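Local coordinates for protein protease (Helicobacter pylori, PDB 5EUF) that probably acts as a zinc-dependent M16-family metalloprotease that cleaves the cytoplasmic part of human JAM-A and so weakens gastric epithelial junctions, at residues Arg42-Val45 against Ile51-Met54; Gly47-Ala52 against Tyr160-Ile165; His53-Leu58 against Lys181-Tyr186; Thr86-Thr91 against Arg149-Ala154. One frame throughout, in Å; residues are numbered along the deposited sequence.

Contact 1: residues Arg42-Val45 against Ile51-Met54; sequences RNEV and IAHM. With ZN (zinc ion), chain G.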
loop_
_atom_site.group_PDB
_atom_site.type_symbol
_atom_site.label_atom_id
_atom_site.label_comp_id
_atom_site.label_asym_id
_atom_site.label_seq_id
_atom_site.Cartn_x
_atom_site.Cartn_y
_atom_site.Cartn_z
ATOM N N ARG B 42 1.071 12.203 3.222
ATOM C CA ARG B 42 2.187 11.788 2.380
ATOM C C ARG B 42 3.426 11.496 3.222
ATOM O O ARG B 42 4.377 10.870 2.754
ATOM C CB ARG B 42 2.504 12.856 1.330
ATOM C CG ARG B 42 3.470 13.916 1.813
ATOM C CD ARG B 42 3.838 14.901 0.718
ATOM N NE ARG B 42 5.146 15.489 0.977
ATOM C CZ ARG B 42 6.258 15.117 0.356
ATOM N NH1 ARG B 42 6.209 14.172 -0.571
ATOM N NH2 ARG B 42 7.416 15.693 0.654
ATOM N N ASN B 43 3.407 11.955 4.468
ATOM C CA ASN B 43 4.504 11.704 5.391
ATOM C C ASN B 43 4.207 10.520 6.304
ATOM O O ASN B 43 4.915 10.282 7.282
ATOM C CB ASN B 43 4.790 12.950 6.226
ATOM C CG ASN B 43 5.036 14.176 5.375
ATOM O OD1 ASN B 43 4.124 14.965 5.121
ATOM N ND2 ASN B 43 6.274 14.343 4.925
ATOM N N GLU B 44 3.153 9.780 5.980
ATOM C CA GLU B 44 2.774 8.606 6.758
ATOM C C GLU B 44 3.241 7.324 6.084
ATOM O O GLU B 44 3.804 7.350 4.987
ATOM C CB GLU B 44 1.258 8.558 6.960
ATOM C CG GLU B 44 0.676 9.789 7.628
ATOM C CD GLU B 44 -0.835 9.757 7.660
ATOM O OE1 GLU B 44 -1.417 8.864 7.008
ATOM O OE2 GLU B 44 -1.443 10.617 8.338
ATOM N N VAL B 45 3.000 6.203 6.754
ATOM C CA VAL B 45 3.359 4.885 6.242
ATOM C C VAL B 45 2.211 3.920 6.514
ATOM O O VAL B 45 1.609 3.965 7.590
ATOM C CB VAL B 45 4.658 4.355 6.891
ATOM C CG1 VAL B 45 4.964 2.958 6.399
ATOM C CG2 VAL B 45 5.826 5.283 6.597
ATOM N N ILE B 51 -2.384 9.404 10.955
ATOM C CA ILE B 51 -1.821 10.006 12.160
ATOM C C ILE B 51 -1.734 11.524 12.037
ATOM O O ILE B 51 -2.014 12.251 12.992
ATOM C CB ILE B 51 -0.423 9.433 12.474
ATOM C CG1 ILE B 51 -0.529 7.949 12.831
ATOM C CG2 ILE B 51 0.233 10.192 13.615
ATOM C CD1 ILE B 51 0.763 7.349 13.344
ATOM N N ALA B 52 -1.351 11.998 10.855
ATOM C CA ALA B 52 -1.267 13.430 10.595
ATOM C C ALA B 52 -2.614 14.100 10.856
ATOM O O ALA B 52 -2.677 15.212 11.382
ATOM C CB ALA B 52 -0.806 13.688 9.167
ATOM N N HIS B 53 -3.684 13.396 10.497
ATOM C CA HIS B 53 -5.047 13.868 10.705
ATOM C C HIS B 53 -5.460 13.806 12.174
ATOM O O HIS B 53 -6.171 14.683 12.658
ATOM C CB HIS B 53 -6.018 13.053 9.852
ATOM C CG HIS B 53 -7.456 13.427 10.036
ATOM N ND1 HIS B 53 -8.308 12.726 10.862
ATOM C CD2 HIS B 53 -8.196 14.422 9.490
ATOM C CE1 HIS B 53 -9.509 13.275 10.823
ATOM N NE2 HIS B 53 -9.468 14.306 9.999
HETATM N N MSE B 54 -5.021 12.765 12.877
HETATM C CA MSE B 54 -5.314 12.627 14.304
HETATM C C MSE B 54 -4.738 13.802 15.091
HETATM O O MSE B 54 -5.385 14.330 15.997
HETATM C CB MSE B 54 -4.765 11.302 14.845
HETATM C CG MSE B 54 -4.838 11.141 16.367
HETATM SE SE MSE B 54 -6.638 10.880 17.095
HETATM C CE MSE B 54 -6.168 10.551 18.955
HETATM ZN ZN ZN G . -11.457 15.473 10.683
#

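Contact 2: residues Gly47-Ala52 against Tyr160-Ile165; sequences GKSGIA and YHWTPI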
loop_
_atom_site.group_PDB
_atom_site.type_symbol
_atom_site.label_atom_id
_atom_site.label_comp_id
_atom_site.label_asym_id
_atom_site.label_seq_id
_atom_site.Cartn_x
_atom_site.Cartn_y
_atom_site.Cartn_z
ATOM N N GLY B 47 0.012 1.142 7.771
ATOM C CA GLY B 47 0.157 0.465 9.044
ATOM C C GLY B 47 0.068 1.499 10.149
ATOM O O GLY B 47 -0.374 1.208 11.261
ATOM N N LYS B 48 0.489 2.718 9.824
ATOM C CA LYS B 48 0.443 3.843 10.751
ATOM C C LYS B 48 -0.087 5.094 10.049
ATOM O O LYS B 48 0.465 6.184 10.204
ATOM C CB LYS B 48 1.831 4.117 11.337
ATOM C CG LYS B 48 2.422 2.962 12.132
ATOM C CD LYS B 48 1.573 2.644 13.349
ATOM C CE LYS B 48 2.175 1.515 14.160
ATOM N NZ LYS B 48 1.280 1.102 15.274
ATOM N N SER B 49 -1.158 4.929 9.275
ATOM C CA SER B 49 -1.719 6.024 8.491
ATOM C C SER B 49 -2.828 6.760 9.236
ATOM O O SER B 49 -3.400 6.236 10.193
ATOM C CB SER B 49 -2.260 5.507 7.161
ATOM O OG SER B 49 -3.439 4.749 7.364
ATOM N N GLY B 50 -3.125 7.976 8.786
ATOM C CA GLY B 50 -4.149 8.799 9.404
ATOM C C GLY B 50 -3.672 9.533 10.644
ATOM O O GLY B 50 -4.456 10.206 11.312
ATOM N N ILE B 51 -2.384 9.404 10.955
ATOM C CA ILE B 51 -1.821 10.006 12.160
ATOM C C ILE B 51 -1.734 11.524 12.037
ATOM O O ILE B 51 -2.014 12.251 12.992
ATOM C CB ILE B 51 -0.423 9.433 12.474
ATOM C CG1 ILE B 51 -0.529 7.949 12.831
ATOM C CG2 ILE B 51 0.233 10.192 13.615
ATOM C CD1 ILE B 51 0.763 7.349 13.344
ATOM N N ALA B 52 -1.351 11.998 10.855
ATOM C CA ALA B 52 -1.267 13.430 10.595
ATOM C C ALA B 52 -2.614 14.100 10.856
ATOM O O ALA B 52 -2.677 15.212 11.382
ATOM C CB ALA B 52 -0.806 13.688 9.167
ATOM N N TYR B 160 0.117 8.463 -1.408
ATOM C CA TYR B 160 -1.180 8.882 -1.933
ATOM C C TYR B 160 -2.073 7.667 -2.175
ATOM O O TYR B 160 -3.194 7.794 -2.667
ATOM C CB TYR B 160 -1.020 9.684 -3.227
ATOM C CG TYR B 160 -0.404 11.053 -3.041
ATOM C CD1 TYR B 160 -0.274 11.617 -1.779
ATOM C CD2 TYR B 160 0.044 11.786 -4.135
ATOM C CE1 TYR B 160 0.290 12.871 -1.609
ATOM C CE2 TYR B 160 0.608 13.038 -3.976
ATOM C CZ TYR B 160 0.728 13.575 -2.712
ATOM O OH TYR B 160 1.287 14.821 -2.553
ATOM N N HIS B 161 -1.558 6.490 -1.828
ATOM C CA HIS B 161 -2.314 5.244 -1.863
ATOM C C HIS B 161 -3.540 5.322 -0.956
ATOM O O HIS B 161 -4.526 4.615 -1.163
ATOM C CB HIS B 161 -1.415 4.078 -1.443
ATOM C CG HIS B 161 -2.074 2.737 -1.525
ATOM N ND1 HIS B 161 -2.447 2.161 -2.721
ATOM C CD2 HIS B 161 -2.408 1.848 -0.560
ATOM C CE1 HIS B 161 -2.990 0.979 -2.487
ATOM N NE2 HIS B 161 -2.979 0.765 -1.184
ATOM N N TRP B 162 -3.467 6.187 0.049
ATOM C CA TRP B 162 -4.583 6.402 0.963
ATOM C C TRP B 162 -4.830 7.891 1.203
ATOM O O TRP B 162 -3.911 8.710 1.136
ATOM C CB TRP B 162 -4.332 5.688 2.294
ATOM C CG TRP B 162 -3.118 6.183 3.034
ATOM C CD1 TRP B 162 -3.073 7.195 3.949
ATOM C CD2 TRP B 162 -1.778 5.687 2.921
ATOM N NE1 TRP B 162 -1.791 7.361 4.410
ATOM C CE2 TRP B 162 -0.976 6.448 3.796
ATOM C CE3 TRP B 162 -1.179 4.675 2.164
ATOM C CZ2 TRP B 162 0.393 6.228 3.936
ATOM C CZ3 TRP B 162 0.179 4.457 2.304
ATOM C CH2 TRP B 162 0.950 5.230 3.184
ATOM N N THR B 163 -6.086 8.229 1.475
ATOM C CA THR B 163 -6.475 9.591 1.819
ATOM C C THR B 163 -6.161 9.839 3.299
ATOM O O THR B 163 -5.984 8.884 4.057
ATOM C CB THR B 163 -7.969 9.823 1.527
ATOM O OG1 THR B 163 -8.763 9.152 2.512
ATOM C CG2 THR B 163 -8.319 9.301 0.140
ATOM N N PRO B 164 -6.071 11.116 3.718
ATOM C CA PRO B 164 -5.648 11.439 5.090
ATOM C C PRO B 164 -6.460 10.802 6.233
ATOM O O PRO B 164 -6.021 10.882 7.379
ATOM C CB PRO B 164 -5.778 12.972 5.144
ATOM C CG PRO B 164 -6.523 13.366 3.906
ATOM C CD PRO B 164 -6.182 12.332 2.896
ATOM N N ILE B 165 -7.600 10.182 5.943
ATOM C CA ILE B 165 -8.379 9.522 6.990
ATOM C C ILE B 165 -7.684 8.237 7.452
ATOM O O ILE B 165 -7.817 7.829 8.606
ATOM C CB ILE B 165 -9.823 9.201 6.520
ATOM C CG1 ILE B 165 -10.670 8.669 7.681
ATOM C CG2 ILE B 165 -9.822 8.208 5.368
ATOM C CD1 ILE B 165 -10.821 9.637 8.835
#

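Contact 3: residues His53-Leu58 against Lys181-Tyr186; sequences HMLEHL and KFHSLY. With ZN (zinc ion), chain G.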
loop_
_atom_site.group_PDB
_atom_site.type_symbol
_atom_site.label_atom_id
_atom_site.label_comp_id
_atom_site.label_asym_id
_atom_site.label_seq_id
_atom_site.Cartn_x
_atom_site.Cartn_y
_atom_site.Cartn_z
ATOM N N HIS B 53 -3.684 13.396 10.497
ATOM C CA HIS B 53 -5.047 13.868 10.705
ATOM C C HIS B 53 -5.460 13.806 12.174
ATOM O O HIS B 53 -6.171 14.683 12.658
ATOM C CB HIS B 53 -6.018 13.053 9.852
ATOM C CG HIS B 53 -7.456 13.427 10.036
ATOM N ND1 HIS B 53 -8.308 12.726 10.862
ATOM C CD2 HIS B 53 -8.196 14.422 9.490
ATOM C CE1 HIS B 53 -9.509 13.275 10.823
ATOM N NE2 HIS B 53 -9.468 14.306 9.999
HETATM N N MSE B 54 -5.021 12.765 12.877
HETATM C CA MSE B 54 -5.314 12.627 14.304
HETATM C C MSE B 54 -4.738 13.802 15.091
HETATM O O MSE B 54 -5.385 14.330 15.997
HETATM C CB MSE B 54 -4.765 11.302 14.845
HETATM C CG MSE B 54 -4.838 11.141 16.367
HETATM SE SE MSE B 54 -6.638 10.880 17.095
HETATM C CE MSE B 54 -6.168 10.551 18.955
ATOM N N LEU B 55 -3.527 14.215 14.724
ATOM C CA LEU B 55 -2.857 15.343 15.366
ATOM C C LEU B 55 -3.657 16.641 15.264
ATOM O O LEU B 55 -3.535 17.517 16.118
ATOM C CB LEU B 55 -1.471 15.553 14.763
ATOM C CG LEU B 55 -0.388 14.587 15.234
ATOM C CD1 LEU B 55 0.944 14.931 14.588
ATOM C CD2 LEU B 55 -0.281 14.627 16.748
ATOM N N GLU B 56 -4.462 16.764 14.214
ATOM C CA GLU B 56 -5.341 17.917 14.066
ATOM C C GLU B 56 -6.316 17.986 15.237
ATOM O O GLU B 56 -6.547 19.056 15.803
ATOM C CB GLU B 56 -6.104 17.856 12.738
ATOM C CG GLU B 56 -7.187 18.916 12.596
ATOM C CD GLU B 56 -8.032 18.732 11.349
ATOM O OE1 GLU B 56 -7.569 18.051 10.410
ATOM O OE2 GLU B 56 -9.162 19.263 11.314
ATOM N N HIS B 57 -6.875 16.835 15.604
ATOM C CA HIS B 57 -7.805 16.755 16.725
ATOM C C HIS B 57 -7.097 17.004 18.055
ATOM O O HIS B 57 -7.618 17.699 18.927
ATOM C CB HIS B 57 -8.503 15.392 16.757
ATOM C CG HIS B 57 -9.551 15.218 15.701
ATOM N ND1 HIS B 57 -9.323 15.495 14.369
ATOM C CD2 HIS B 57 -10.832 14.783 15.779
ATOM C CE1 HIS B 57 -10.419 15.243 13.675
ATOM N NE2 HIS B 57 -11.348 14.810 14.507
ATOM N N LEU B 58 -5.903 16.436 18.199
ATOM C CA LEU B 58 -5.165 16.509 19.455
ATOM C C LEU B 58 -4.516 17.871 19.679
ATOM O O LEU B 58 -4.148 18.214 20.804
ATOM C CB LEU B 58 -4.098 15.412 19.507
ATOM C CG LEU B 58 -4.622 13.976 19.540
ATOM C CD1 LEU B 58 -3.478 12.985 19.670
ATOM C CD2 LEU B 58 -5.618 13.800 20.674
ATOM N N LYS B 181 5.892 10.366 18.581
ATOM C CA LYS B 181 7.008 10.318 17.643
ATOM C C LYS B 181 6.713 11.170 16.417
ATOM O O LYS B 181 7.539 11.984 16.005
ATOM C CB LYS B 181 7.306 8.880 17.231
ATOM N N PHE B 182 5.529 10.980 15.844
ATOM C CA PHE B 182 5.127 11.694 14.637
ATOM C C PHE B 182 5.060 13.201 14.870
ATOM O O PHE B 182 5.585 13.982 14.077
ATOM C CB PHE B 182 3.771 11.180 14.142
ATOM C CG PHE B 182 3.432 11.601 12.736
ATOM C CD1 PHE B 182 2.822 12.821 12.487
ATOM C CD2 PHE B 182 3.714 10.768 11.664
ATOM C CE1 PHE B 182 2.507 13.206 11.196
ATOM C CE2 PHE B 182 3.400 11.146 10.372
ATOM C CZ PHE B 182 2.796 12.366 10.136
ATOM N N HIS B 183 4.415 13.601 15.961
ATOM C CA HIS B 183 4.213 15.016 16.248
ATOM C C HIS B 183 5.522 15.754 16.501
ATOM O O HIS B 183 5.803 16.765 15.858
ATOM C CB HIS B 183 3.288 15.196 17.451
ATOM C CG HIS B 183 3.089 16.628 17.839
ATOM N ND1 HIS B 183 3.801 17.229 18.854
ATOM C CD2 HIS B 183 2.271 17.582 17.335
ATOM C CE1 HIS B 183 3.423 18.491 18.966
ATOM N NE2 HIS B 183 2.496 18.730 18.056
ATOM N N SER B 184 6.321 15.245 17.435
ATOM C CA SER B 184 7.579 15.891 17.803
ATOM C C SER B 184 8.552 15.951 16.628
ATOM O O SER B 184 9.458 16.786 16.603
ATOM C CB SER B 184 8.232 15.163 18.981
ATOM O OG SER B 184 8.686 13.879 18.594
ATOM N N LEU B 185 8.362 15.065 15.655
ATOM C CA LEU B 185 9.219 15.037 14.479
ATOM C C LEU B 185 8.759 16.031 13.420
ATOM O O LEU B 185 9.573 16.734 12.823
ATOM C CB LEU B 185 9.266 13.630 13.882
ATOM C CG LEU B 185 9.983 13.488 12.538
ATOM C CD1 LEU B 185 11.431 13.928 12.650
ATOM C CD2 LEU B 185 9.892 12.058 12.031
ATOM N N TYR B 186 7.452 16.094 13.194
ATOM C CA TYR B 186 6.917 16.869 12.083
ATOM C C TYR B 186 6.344 18.232 12.484
ATOM O O TYR B 186 6.029 19.050 11.619
ATOM C CB TYR B 186 5.849 16.053 11.356
ATOM C CG TYR B 186 6.409 14.898 10.553
ATOM C CD1 TYR B 186 7.099 15.123 9.367
ATOM C CD2 TYR B 186 6.245 13.584 10.977
ATOM C CE1 TYR B 186 7.614 14.071 8.627
ATOM C CE2 TYR B 186 6.757 12.527 10.243
ATOM C CZ TYR B 186 7.441 12.777 9.070
ATOM O OH TYR B 186 7.952 11.729 8.336
HETATM ZN ZN ZN G . -11.457 15.473 10.683
#

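Contact 4: residues Thr86-Thr91 against Arg149-Ala154; sequences TSFDIT and RFFNTA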
loop_
_atom_site.group_PDB
_atom_site.type_symbol
_atom_site.label_atom_id
_atom_site.label_comp_id
_atom_site.label_asym_id
_atom_site.label_seq_id
_atom_site.Cartn_x
_atom_site.Cartn_y
_atom_site.Cartn_z
ATOM N N THR B 86 -6.351 19.044 7.541
ATOM C CA THR B 86 -5.202 18.269 7.100
ATOM C C THR B 86 -5.481 17.687 5.721
ATOM O O THR B 86 -6.563 17.158 5.467
ATOM C CB THR B 86 -4.870 17.134 8.084
ATOM O OG1 THR B 86 -6.015 16.288 8.241
ATOM C CG2 THR B 86 -4.490 17.701 9.439
ATOM N N SER B 87 -4.510 17.801 4.824
ATOM C CA SER B 87 -4.646 17.207 3.503
ATOM C C SER B 87 -3.506 16.234 3.255
ATOM O O SER B 87 -2.853 15.775 4.193
ATOM C CB SER B 87 -4.680 18.286 2.419
ATOM O OG SER B 87 -3.503 19.072 2.443
ATOM N N PHE B 88 -3.270 15.923 1.987
ATOM C CA PHE B 88 -2.208 15.004 1.616
ATOM C C PHE B 88 -0.826 15.548 1.965
ATOM O O PHE B 88 0.063 14.795 2.363
ATOM C CB PHE B 88 -2.272 14.700 0.120
ATOM C CG PHE B 88 -3.463 13.883 -0.282
ATOM C CD1 PHE B 88 -4.675 14.490 -0.558
ATOM C CD2 PHE B 88 -3.365 12.505 -0.394
ATOM C CE1 PHE B 88 -5.772 13.737 -0.933
ATOM C CE2 PHE B 88 -4.458 11.748 -0.770
ATOM C CZ PHE B 88 -5.662 12.364 -1.039
ATOM N N ASP B 89 -0.656 16.860 1.823
ATOM C CA ASP B 89 0.674 17.459 1.863
ATOM C C ASP B 89 0.885 18.450 3.001
ATOM O O ASP B 89 2.008 18.633 3.469
ATOM C CB ASP B 89 0.960 18.160 0.534
ATOM C CG ASP B 89 0.752 17.250 -0.658
ATOM O OD1 ASP B 89 1.080 16.051 -0.555
ATOM O OD2 ASP B 89 0.259 17.733 -1.698
ATOM N N ILE B 90 -0.191 19.088 3.442
ATOM C CA ILE B 90 -0.074 20.201 4.376
ATOM C C ILE B 90 -1.099 20.128 5.508
ATOM O O ILE B 90 -2.271 19.826 5.282
ATOM C CB ILE B 90 -0.218 21.551 3.626
ATOM C CG1 ILE B 90 -0.341 22.721 4.603
ATOM C CG2 ILE B 90 -1.416 21.523 2.687
ATOM C CD1 ILE B 90 -0.706 24.031 3.931
ATOM N N THR B 91 -0.637 20.375 6.731
ATOM C CA THR B 91 -1.522 20.563 7.878
ATOM C C THR B 91 -1.634 22.056 8.178
ATOM O O THR B 91 -0.620 22.747 8.287
ATOM C CB THR B 91 -1.017 19.820 9.128
ATOM O OG1 THR B 91 -0.985 18.411 8.873
ATOM C CG2 THR B 91 -1.931 20.090 10.309
ATOM N N ARG B 149 -11.333 4.525 -2.030
ATOM C CA ARG B 149 -11.062 3.380 -2.895
ATOM C C ARG B 149 -10.402 3.794 -4.210
ATOM O O ARG B 149 -9.712 2.990 -4.841
ATOM C CB ARG B 149 -12.352 2.605 -3.183
ATOM C CG ARG B 149 -12.958 1.906 -1.970
ATOM C CD ARG B 149 -12.097 0.749 -1.472
ATOM N NE ARG B 149 -12.000 -0.339 -2.443
ATOM C CZ ARG B 149 -10.941 -0.560 -3.218
ATOM N NH1 ARG B 149 -9.879 0.229 -3.137
ATOM N NH2 ARG B 149 -10.941 -1.574 -4.073
ATOM N N PHE B 150 -10.608 5.040 -4.627
ATOM C CA PHE B 150 -9.969 5.524 -5.846
ATOM C C PHE B 150 -8.461 5.608 -5.664
ATOM O O PHE B 150 -7.700 5.074 -6.472
ATOM C CB PHE B 150 -10.515 6.894 -6.263
ATOM C CG PHE B 150 -9.782 7.502 -7.432
ATOM C CD1 PHE B 150 -10.122 7.166 -8.732
ATOM C CD2 PHE B 150 -8.743 8.400 -7.229
ATOM C CE1 PHE B 150 -9.442 7.718 -9.809
ATOM C CE2 PHE B 150 -8.059 8.952 -8.298
ATOM C CZ PHE B 150 -8.408 8.612 -9.589
ATOM N N PHE B 151 -8.033 6.284 -4.604
ATOM C CA PHE B 151 -6.610 6.483 -4.368
ATOM C C PHE B 151 -5.901 5.164 -4.068
ATOM O O PHE B 151 -4.710 5.020 -4.340
ATOM C CB PHE B 151 -6.392 7.490 -3.237
ATOM C CG PHE B 151 -6.566 8.920 -3.664
ATOM C CD1 PHE B 151 -5.533 9.601 -4.287
ATOM C CD2 PHE B 151 -7.766 9.582 -3.455
ATOM C CE1 PHE B 151 -5.690 10.918 -4.688
ATOM C CE2 PHE B 151 -7.930 10.901 -3.855
ATOM C CZ PHE B 151 -6.891 11.568 -4.471
ATOM N N ASN B 152 -6.636 4.200 -3.519
ATOM C CA ASN B 152 -6.110 2.848 -3.353
ATOM C C ASN B 152 -5.748 2.230 -4.699
ATOM O O ASN B 152 -4.783 1.470 -4.809
ATOM C CB ASN B 152 -7.120 1.946 -2.638
ATOM C CG ASN B 152 -7.364 2.359 -1.204
ATOM O OD1 ASN B 152 -8.405 2.038 -0.625
ATOM N ND2 ASN B 152 -6.407 3.070 -0.619
ATOM N N THR B 153 -6.534 2.563 -5.718
ATOM C CA THR B 153 -6.365 1.988 -7.046
ATOM C C THR B 153 -5.344 2.764 -7.874
ATOM O O THR B 153 -4.453 2.173 -8.486
ATOM C CB THR B 153 -7.705 1.948 -7.809
ATOM O OG1 THR B 153 -8.722 1.396 -6.966
ATOM C CG2 THR B 153 -7.584 1.108 -9.071
ATOM N N ALA B 154 -5.483 4.085 -7.884
ATOM C CA ALA B 154 -4.650 4.951 -8.712
ATOM C C ALA B 154 -3.185 4.916 -8.290
ATOM O O ALA B 154 -2.288 4.959 -9.134
ATOM C CB ALA B 154 -5.176 6.379 -8.669
#

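Contact 1: residues Arg42-Val45 against Ile51-Met54
E44 brings its carboxylate to the start of helix 51-58, OE2 lying against the amide and the methyl group of A52. The hydrogen bond across the two segments runs from A52 N to E44 OE2, 2.9 Å long with an N-H...O angle of 150°. The amide approaches OE2 on the anti side and 24° out of the carboxylate plane. I51 N is almost as near to E44 OE2, at 3.0 Å, but its angle is too poor to count as a bond. A52 CB packs beside the same oxygen, 3.2 Å from E44 OE2.

The acid gets there by reach. With CG anti to the carbonyl carbon (chi1 -57°) and the chain extended beyond it, the side chain spans the gap between E44 CA and I51 CA, which are 7.2 Å apart. Both oxygens of the buried carboxylate are engaged, OE1 by two donors, G50 N and W162 NE1, and OE2 by A52 N. Bonds to G50 N and A52 N set its charge at the amino end of a helix, a setting that would probably favour the ionised form.

Further out in the same loop, N43 OD1 accepts from G40 N and R42 NH1 forms a salt bridge with D307 OD2. On the helix, the residue after A52 is H53, whose NE2 binds the zinc ion at 2.4 Å together with E133. E44 thus fixes the helix start just ahead of the HxxEH motif of M16 metallopeptidases, the inverted form of the HExxH signature.

Contact 2: residues Gly47-Ala52 against Tyr160-Ile165
S49 and G50, just before the zinc-bearing helix 51-58, lie against W162 and P164 of the loop between helices 142-154 and 168-172; G50 is the helix N-cap residue. The contact is made by CH-pi packing and a CH...O approach, with no hydrogen bond between the segments.

In the CH-pi part, S49 CB sits 3.7 Å from the centroid of the five-membered ring of W162, 26° off the ring normal, which places it over the face. It stands 3.3 Å above the indole plane, displaced toward the rim, so that W162 NE1 is its nearest ring atom at 3.4 Å. W162 CG lies between its backbone N and carbonyl carbon (chi1 62°), which presents the indole face to S49.

The polar atoms find their partners outside the two segments. S49 OG bonds with D170 OD2 and F167 N, and W162 NE1 has its hydrogen bond to E44 OE1. The CB of I165 is directed away from 47-52, and its side chain packs on F148, R134 and T138. W162 also packs on M46 of the second subunit, bringing this loop to the dimer interface.

The backbone part rests on G50, whose positive phi of 81° favours glycine. Its CA makes a CH...O contact with P164 O at 3.5 Å, and I165 O lies 3.9 Å from G50 CA.

Contact 3: residues His53-Leu58 against Lys181-Tyr186
The HxxEH helix 51-58 packs on helix 176-186 through L55, which belongs to the motif segment but faces away from the metal, against F182 and H183. The two backbones come closest at L55 CA and H183 CA, 7.1 Å apart. L55 has CG beside its backbone N (chi1 -78°) and CD1 extended away from CA, which sends both methyl groups onto the partner helix.

L55 CD1 touches F182 at the ring edge, near the ring plane, 3.5 Å from F182 CD1. The same methyl lies 3.7 Å from H183 CA. L55 CD2 rests on the neighbouring side chain, 3.7 Å from H183 CB, and approaches the imidazole obliquely. The F182 ring is held from within its own helix, since Y186 CD2 stands 3.5 Å above its plane, over the centre. Further cover for L55 comes from I179 and Y187.

H57, probably a zinc ligand as in a near-identical protein, turns its ring edge to the zinc ion in plane, but is modelled with CE1 nearest the metal at 3.2 Å and NE2 at 3.9 Å, so no bond is seen here. E56, by the same comparison probably the proton acceptor, hydrogen-bonds to T86 through OE1.

No hydrogen bond joins the segments; the contact is carried by carbon atoms. Its chemistry implies an apolar seat for the helix on the side of L55, while H53, E56 and H57 of the same helix make no contact with 181-186.

Contact 4: residues Thr86-Thr91 against Arg149-Ala154
F88, in the turn of the hairpin between strands 81-86 and 91-98, meets F151 of helix 142-154 ring to ring. This pair is the tight part. Both residues have CG anti to the carbonyl carbon (chi1 -69° for F88, -79° for F151), which aims the rings at each other. F88 CZ stands 3.7 Å above the plane of the F151 ring, over one face but displaced toward the rim, and F151 CZ is its nearest atom. The centroids are 5.0 Å apart; with the planes at 42° the rings meet at a slant between the two standard aromatic geometries.

On the opposite face of F151, F150 CD2 lies 4.1 Å from the plane. Edge-to-face partners extend the cluster, Y160 for F88 and Y147 for F151.

The looser side is the turn, where S87 and I90 are partly exposed and make no contact across. F88 CA and F151 CA are 11.3 Å apart, and the segments bury only 80 Å² between them. T153 takes no part either, but lies against strands 238-243 and 412-418.

S87 and T153 bond within their own segments. T153 OG1 donates to R149 O at 2.8 Å. In the turn, I90 O accepts twice from S87: from N at 3.1 Å, and from OG at 3.2 Å, in the carbonyl plane on a lone pair.

How the contacts relate
Contacts 1, 2 and 3 all use helix 51-58 and secure different parts of it: the acid and the loop at its start, the partner helix along its side. The centres of contacts 1 and 2 are about 5 Å apart, and E44 OE1 joins them directly, being 2.6 Å from G50 N. F182 of contact 3 also reaches contact 1, its CG lying 3.6 Å from I51 CG2. Contact 4 is centred about 7 Å from contact 2, linked to it by a probable Y160-D89 hydrogen bond, and both touch the second subunit. Two further probable hydrogen bonds leave contact 4: R42 N to F88 O (2.9 Å) ties it to contact 1, and T86 OG1 to E56 OE1 (3.2 Å) to the probable proton acceptor.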